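Local coordinates for cortical-lytic enzyme (Clostridium perfringens, PDB 5JIP), which probably acts as a glycoside hydrolase family 25 muramidase that cleaves the cortical peptidoglycan of spores during germination, at residues T273-R276 with K277-K280; E115-T118 with D119-T123; V264-D268 with N269-T273. All coordinates share one frame; numbering follows the deposited sequence.

Interaction 1: residues T273-R276 with K277-K280; sequences TLPR and KATK
Arg-276 and Ala-278 turn their carbonyl oxygens to one water, which donates to both; its shorter bond, 2.6 Å, is to O of Arg-276. The water ties the middle of the turn to its exit. Besides this link the chain is closed by a direct backbone bond, N of Ala-278 to O of Pro-275 at 3.0 Å. The N-H points well (161°) but arrives from above the carbonyl plane.

The methyl of Ala-278 is the apolar centre. CB of Leu-274 presses against CB of Ala-278 at 3.5 Å, tighter than ordinary van der Waals contact, while CD of Pro-275 touches the same methyl from 4.0 Å. CD1 of Leu-274 lies 3.9 Å from O of Lys-280. Its CG lies opposite the carbonyl carbon (chi1 -63°), which carries the branch toward that oxygen.

The two basic chains at the corner run obliquely past one another, with CG of Arg-276 and CG of Lys-277 4.2 Å apart. Their charged ends do not meet (NE of Arg-276 to NZ of Lys-277, 5.6 Å), and NH1 of Arg-276 is hydrogen-bonded to OD1 of Asn-260. Farther on, NZ of Lys-280 makes salt bridges with Asp-132 and Asp-136 of the second subunit.

A type I beta turn, Pro-275 to Ala-278, begins the crossing from strand 269-275 to strand 280-284, the passage between the two sheets of a fibronectin type III-like beta sandwich.

Interaction 2: residues E115-T118 with D119-T123; sequences ETPT and DKSLT
Asp-119 touches Pro-117 through its carboxylate: OD1 lies 3.4 Å from CB of the proline ring. CG sits between the backbone N and the carbonyl carbon (chi1 56°), a torsion that sets OD1 within reach of both the Pro-117 ring and Ser-121.

Past Lys-120, Ser-121 supplies two donors to that same oxygen. Its backbone N bonds OD1 of Asp-119 at 3.1 Å, closing an Asx turn, and its hydroxyl OG donates to OD1 of Asp-119 at 2.7 Å. Both come from one face of the carboxylate plane, the N from steeply above it and the hydroxyl on the syn side, closer to the plane. The hydroxyl also packs on the proline, OG of Ser-121 being 3.4 Å from CG of Pro-117.

Leu-122 follows, buried, and meets the ring at about a right angle, with CD1 3.9 Å from CD of Pro-117. Its side chain also touches Pro-78, joining two loops. Thr-123 is the N-cap of helix 124-142: its side chain caps a backbone N of the helix, and its own N is hydrogen-bonded to OE1 of Glu-126, a pattern resembling a capping box.

The cis peptide before Pro-117 bends the backbone at the start of this connection. The two bonds on OD1 restrain the rotation of the Asp-119 carboxylate and would probably stabilise its negative charge despite the adjacent apolar ring.

Interaction 3: residues V264-D268 with N269-T273; sequences VFVND and NYAGT
Val-264 and Ala-271 meet in the tight part of the hairpin. O of Val-264 accepts from N of Ala-271 at 2.8 Å and, weakly, from N of Gly-272 at 3.5 Å, while N of Val-264 donates to O of Gly-272. CG2 of Val-266 lies 4.1 Å from CB of Ala-271. Ile-283 of the opposing sheet packs on Val-264, Val-266 and Ala-271, placing this face in the sandwich interior.

Two residues against one make a classic beta bulge, shifting the register between Val-264 and Phe-265. At Gly-272 (phi and psi both 164°) a CB would press on the preceding carbonyl oxygen, hence the glycine. Beyond the bulge, Phe-265 lays CD2 3.6 Å from CA of Tyr-270, and its CE2 comes up to the edge of that ring.

With CG of Tyr-270 opposite the backbone N (chi1 169°), its ring extends along its own strand. N of Gly-272 stands 3.6 Å above one face of the ring, over its centre, and OH of Tyr-270 donates to OG1 of Thr-273 at 2.7 Å. The ring meets Tyr-270 of the second subunit, their planes nearly parallel.

By contrast, the type I' turn from Val-266 to Asn-269, though closed by two backbone bonds between its end residues, has few side-chain contacts. At its corners, OD1 of Asn-267 is hydrogen-bonded to the backbone N of Lys-297, and OD1 of exposed Asp-268 forms a salt bridge with its NZ.

How the interactions relate
From the N terminus, interaction 2 comes first, folding the loop between strand 111-113 and helix 124-142 upon itself in the family 25 barrel region. Some 140 residues later, interaction 3 closes the hairpin of strands 259-266 and 269-275, and interaction 1 then turns the chain from the second of these toward strand 280-284. None nests within or crosses another; interactions 3 and 1 are consecutive, share Thr-273, and touch where CD2 of Leu-274 packs on CG2 of Val-264, 3.8 Å away. Both also contact the second subunit. Interaction 2 lies on the opposite side of the chain's centre, its own centre about 46 Å from each of theirs.

Interaction 1: residues T273-R276 with K277-K280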
loop_
_atom_site.group_PDB
_atom_site.type_symbol
_atom_site.label_atom_id
_atom_site.label_comp_id
_atom_site.label_asym_id
_atom_site.label_seq_id
_atom_site.Cartn_x
_atom_site.Cartn_y
_atom_site.Cartn_z
ATOM N N THR A 273 -4.717 -9.606 -4.024
ATOM C CA THR A 273 -4.518 -8.222 -3.616
ATOM C C THR A 273 -4.114 -7.402 -4.829
ATOM O O THR A 273 -3.223 -7.804 -5.580
ATOM C CB THR A 273 -3.456 -8.120 -2.520
ATOM O OG1 THR A 273 -3.861 -8.919 -1.406
ATOM C CG2 THR A 273 -3.268 -6.687 -2.066
ATOM N N LEU A 274 -4.788 -6.275 -5.031
ATOM C CA LEU A 274 -4.507 -5.399 -6.166
ATOM C C LEU A 274 -3.960 -4.067 -5.664
ATOM O O LEU A 274 -4.274 -3.654 -4.540
ATOM C CB LEU A 274 -5.763 -5.136 -6.997
ATOM C CG LEU A 274 -6.471 -6.294 -7.702
ATOM C CD1 LEU A 274 -5.481 -7.095 -8.531
ATOM C CD2 LEU A 274 -7.223 -7.136 -6.703
ATOM N N PRO A 275 -3.160 -3.359 -6.464
ATOM C CA PRO A 275 -2.636 -2.055 -6.052
ATOM C C PRO A 275 -3.666 -0.946 -6.299
ATOM O O PRO A 275 -4.741 -1.160 -6.857
ATOM C CB PRO A 275 -1.395 -1.887 -6.933
ATOM C CG PRO A 275 -1.802 -2.620 -8.237
ATOM C CD PRO A 275 -2.594 -3.801 -7.755
ATOM N N ARG A 276 -3.270 0.276 -5.942
ATOM C CA ARG A 276 -4.218 1.386 -5.808
ATOM C C ARG A 276 -4.872 1.789 -7.129
ATOM O O ARG A 276 -6.010 2.286 -7.119
ATOM C CB ARG A 276 -3.527 2.587 -5.193
ATOM C CG ARG A 276 -2.431 3.141 -6.050
ATOM C CD ARG A 276 -1.654 4.256 -5.365
ATOM N NE ARG A 276 -0.874 3.811 -4.210
ATOM C CZ ARG A 276 -0.057 4.613 -3.523
ATOM N NH1 ARG A 276 0.614 4.151 -2.465
ATOM N NH2 ARG A 276 0.089 5.889 -3.899
ATOM N N LYS A 277 -4.189 1.629 -8.261
ATOM C CA LYS A 277 -4.783 2.016 -9.548
ATOM C C LYS A 277 -5.612 0.909 -10.201
ATOM O O LYS A 277 -6.223 1.152 -11.256
ATOM C CB LYS A 277 -3.703 2.449 -10.523
ATOM C CG LYS A 277 -2.997 3.736 -10.153
ATOM C CD LYS A 277 -1.948 4.071 -11.200
ATOM C CE LYS A 277 -1.286 5.417 -10.928
ATOM N NZ LYS A 277 -0.792 5.554 -9.538
ATOM N N ALA A 278 -5.668 -0.274 -9.596
ATOM C CA ALA A 278 -6.339 -1.418 -10.198
ATOM C C ALA A 278 -7.850 -1.244 -10.217
ATOM O O ALA A 278 -8.440 -0.635 -9.321
ATOM C CB ALA A 278 -6.000 -2.694 -9.444
ATOM N N THR A 279 -8.468 -1.787 -11.268
ATOM C CA THR A 279 -9.923 -1.821 -11.402
ATOM C C THR A 279 -10.437 -3.179 -11.872
ATOM O O THR A 279 -11.632 -3.307 -12.188
ATOM C CB THR A 279 -10.415 -0.707 -12.353
ATOM O OG1 THR A 279 -9.876 -0.884 -13.662
ATOM C CG2 THR A 279 -10.010 0.664 -11.840
ATOM N N LYS A 280 -9.590 -4.207 -11.910
ATOM C CA LYS A 280 -10.039 -5.518 -12.344
ATOM C C LYS A 280 -9.085 -6.609 -11.855
ATOM O O LYS A 280 -7.950 -6.346 -11.461
ATOM C CB LYS A 280 -10.156 -5.562 -13.873
ATOM C CG LYS A 280 -8.852 -5.293 -14.609
ATOM C CD LYS A 280 -9.058 -5.318 -16.091
ATOM C CE LYS A 280 -7.832 -4.760 -16.837
ATOM N NZ LYS A 280 -8.024 -4.918 -18.295
HETATM O O HOH W 1 -8.327 1.851 -8.310
#

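Interaction 2: residues E115-T118 with D119-T123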
loop_
_atom_site.group_PDB
_atom_site.type_symbol
_atom_site.label_atom_id
_atom_site.label_comp_id
_atom_site.label_asym_id
_atom_site.label_seq_id
_atom_site.Cartn_x
_atom_site.Cartn_y
_atom_site.Cartn_z
ATOM N N GLU A 115 -1.465 10.689 28.952
ATOM C CA GLU A 115 -0.958 11.904 29.571
ATOM C C GLU A 115 -0.524 11.653 31.004
ATOM O O GLU A 115 -0.172 12.608 31.698
ATOM C CB GLU A 115 -2.031 13.017 29.565
ATOM C CG GLU A 115 -2.395 13.528 28.209
ATOM C CD GLU A 115 -3.612 14.436 28.268
ATOM O OE1 GLU A 115 -3.601 15.391 29.086
ATOM O OE2 GLU A 115 -4.575 14.177 27.515
ATOM N N THR A 116 -0.563 10.413 31.470
ATOM C CA THR A 116 -0.304 10.061 32.853
ATOM C C THR A 116 0.345 8.684 32.852
ATOM O O THR A 116 0.150 7.917 31.897
ATOM C CB THR A 116 -1.611 10.093 33.668
ATOM O OG1 THR A 116 -1.325 10.049 35.071
ATOM C CG2 THR A 116 -2.513 8.952 33.309
ATOM N N PRO A 117 1.157 8.348 33.869
ATOM C CA PRO A 117 1.601 9.169 35.003
ATOM C C PRO A 117 2.801 10.009 34.645
ATOM O O PRO A 117 3.556 9.653 33.730
ATOM C CB PRO A 117 1.962 8.128 36.064
ATOM C CG PRO A 117 2.514 6.986 35.248
ATOM C CD PRO A 117 1.704 6.975 33.950
ATOM N N THR A 118 2.973 11.126 35.348
ATOM C CA THR A 118 4.128 11.996 35.185
ATOM C C THR A 118 5.022 11.986 36.408
ATOM O O THR A 118 5.890 12.848 36.538
ATOM C CB THR A 118 3.694 13.433 34.906
ATOM O OG1 THR A 118 2.849 13.884 35.973
ATOM C CG2 THR A 118 2.958 13.525 33.573
ATOM N N ASP A 119 4.781 11.092 37.334
ATOM C CA ASP A 119 5.724 10.912 38.417
ATOM C C ASP A 119 6.714 9.856 37.930
ATOM O O ASP A 119 6.826 9.600 36.724
ATOM C CB ASP A 119 4.972 10.592 39.710
ATOM C CG ASP A 119 4.080 9.392 39.596
ATOM O OD1 ASP A 119 4.153 8.677 38.583
ATOM O OD2 ASP A 119 3.308 9.151 40.543
ATOM N N LYS A 120 7.461 9.239 38.827
ATOM C CA LYS A 120 8.408 8.226 38.391
ATOM C C LYS A 120 7.867 6.825 38.606
ATOM O O LYS A 120 8.649 5.888 38.772
ATOM C CB LYS A 120 9.739 8.414 39.112
ATOM C CG LYS A 120 10.374 9.782 38.835
ATOM C CD LYS A 120 11.857 9.646 38.475
ATOM C CE LYS A 120 12.714 9.252 39.684
ATOM N NZ LYS A 120 12.746 10.315 40.736
ATOM N N SER A 121 6.535 6.658 38.595
ATOM C CA SER A 121 5.966 5.393 39.042
ATOM C C SER A 121 6.129 4.290 38.013
ATOM O O SER A 121 6.124 3.111 38.387
ATOM C CB SER A 121 4.487 5.562 39.406
ATOM O OG SER A 121 3.740 6.047 38.309
ATOM N N LEU A 122 6.312 4.629 36.738
ATOM C CA LEU A 122 6.504 3.626 35.699
ATOM C C LEU A 122 7.811 3.880 34.970
ATOM O O LEU A 122 8.180 5.029 34.708
ATOM C CB LEU A 122 5.354 3.618 34.679
ATOM C CG LEU A 122 3.956 3.278 35.203
ATOM C CD1 LEU A 122 2.948 3.330 34.056
ATOM C CD2 LEU A 122 3.926 1.938 35.879
ATOM N N THR A 123 8.514 2.796 34.651
ATOM C CA THR A 123 9.629 2.900 33.728
ATOM C C THR A 123 9.106 3.110 32.303
ATOM O O THR A 123 7.939 2.852 31.989
ATOM C CB THR A 123 10.498 1.642 33.782
ATOM O OG1 THR A 123 9.787 0.555 33.191
ATOM C CG2 THR A 123 10.836 1.270 35.204
#

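Interaction 3: residues V264-D268 with N269-T273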
loop_
_atom_site.group_PDB
_atom_site.type_symbol
_atom_site.label_atom_id
_atom_site.label_comp_id
_atom_site.label_asym_id
_atom_site.label_seq_id
_atom_site.Cartn_x
_atom_site.Cartn_y
_atom_site.Cartn_z
ATOM N N VAL A 264 -9.793 -8.973 -2.912
ATOM C CA VAL A 264 -10.961 -9.589 -3.544
ATOM C C VAL A 264 -11.124 -11.004 -3.016
ATOM O O VAL A 264 -10.134 -11.719 -2.785
ATOM C CB VAL A 264 -10.826 -9.593 -5.078
ATOM C CG1 VAL A 264 -11.992 -10.332 -5.727
ATOM C CG2 VAL A 264 -10.742 -8.151 -5.581
ATOM N N PHE A 265 -12.379 -11.410 -2.851
ATOM C CA PHE A 265 -12.713 -12.693 -2.246
ATOM C C PHE A 265 -13.763 -13.424 -3.071
ATOM O O PHE A 265 -14.669 -12.795 -3.634
ATOM C CB PHE A 265 -13.243 -12.499 -0.846
ATOM C CG PHE A 265 -12.280 -11.783 0.080
ATOM C CD1 PHE A 265 -12.234 -10.391 0.123
ATOM C CD2 PHE A 265 -11.427 -12.510 0.903
ATOM C CE1 PHE A 265 -11.344 -9.735 0.980
ATOM C CE2 PHE A 265 -10.519 -11.867 1.755
ATOM C CZ PHE A 265 -10.486 -10.483 1.803
ATOM N N VAL A 266 -13.637 -14.753 -3.108
ATOM C CA VAL A 266 -14.621 -15.644 -3.727
ATOM C C VAL A 266 -15.192 -16.526 -2.622
ATOM O O VAL A 266 -14.451 -17.297 -1.993
ATOM C CB VAL A 266 -14.005 -16.499 -4.846
ATOM C CG1 VAL A 266 -15.058 -17.495 -5.371
ATOM C CG2 VAL A 266 -13.455 -15.637 -5.975
ATOM N N ASN A 267 -16.501 -16.406 -2.383
ATOM C CA ASN A 267 -17.137 -17.075 -1.259
ATOM C C ASN A 267 -16.272 -16.901 -0.010
ATOM O O ASN A 267 -16.003 -17.872 0.704
ATOM C CB ASN A 267 -17.361 -18.560 -1.561
ATOM C CG ASN A 267 -18.325 -18.801 -2.719
ATOM O OD1 ASN A 267 -19.229 -18.001 -2.974
ATOM N ND2 ASN A 267 -18.138 -19.906 -3.409
ATOM N N ASP A 268 -15.786 -15.683 0.230
ATOM C CA ASP A 268 -15.034 -15.304 1.429
ATOM C C ASP A 268 -13.630 -15.886 1.464
ATOM O O ASP A 268 -12.903 -15.667 2.452
ATOM C CB ASP A 268 -15.765 -15.701 2.724
ATOM C CG ASP A 268 -17.127 -15.018 2.860
ATOM O OD1 ASP A 268 -17.267 -13.856 2.430
ATOM O OD2 ASP A 268 -18.070 -15.647 3.384
ATOM N N ASN A 269 -13.222 -16.629 0.449
ATOM C CA ASN A 269 -11.852 -17.074 0.347
ATOM C C ASN A 269 -11.069 -16.024 -0.412
ATOM O O ASN A 269 -11.552 -15.464 -1.399
ATOM C CB ASN A 269 -11.756 -18.421 -0.367
ATOM C CG ASN A 269 -12.531 -19.505 0.348
ATOM O OD1 ASN A 269 -13.540 -20.005 -0.153
ATOM N ND2 ASN A 269 -12.075 -19.853 1.537
ATOM N N TYR A 270 -9.863 -15.761 0.060
ATOM C CA TYR A 270 -9.023 -14.748 -0.560
ATOM C C TYR A 270 -8.692 -15.124 -1.991
ATOM O O TYR A 270 -8.286 -16.253 -2.281
ATOM C CB TYR A 270 -7.747 -14.587 0.262
ATOM C CG TYR A 270 -6.638 -13.777 -0.349
ATOM C CD1 TYR A 270 -6.637 -12.388 -0.256
ATOM C CD2 TYR A 270 -5.557 -14.392 -0.963
ATOM C CE1 TYR A 270 -5.598 -11.647 -0.780
ATOM C CE2 TYR A 270 -4.514 -13.649 -1.495
ATOM C CZ TYR A 270 -4.544 -12.279 -1.392
ATOM O OH TYR A 270 -3.522 -11.528 -1.922
ATOM N N ALA A 271 -8.831 -14.150 -2.886
ATOM C CA ALA A 271 -8.509 -14.358 -4.281
ATOM C C ALA A 271 -7.348 -13.509 -4.773
ATOM O O ALA A 271 -6.740 -13.868 -5.780
ATOM C CB ALA A 271 -9.742 -14.081 -5.155
ATOM N N GLY A 272 -7.017 -12.411 -4.107
ATOM C CA GLY A 272 -5.875 -11.627 -4.535
ATOM C C GLY A 272 -5.884 -10.242 -3.933
ATOM O O GLY A 272 -6.895 -9.761 -3.406
ATOM N N THR A 273 -4.717 -9.606 -4.024
ATOM C CA THR A 273 -4.518 -8.222 -3.616
ATOM C C THR A 273 -4.114 -7.402 -4.829
ATOM O O THR A 273 -3.223 -7.804 -5.580
ATOM C CB THR A 273 -3.456 -8.120 -2.520
ATOM O OG1 THR A 273 -3.861 -8.919 -1.406
ATOM C CG2 THR A 273 -3.268 -6.687 -2.066
#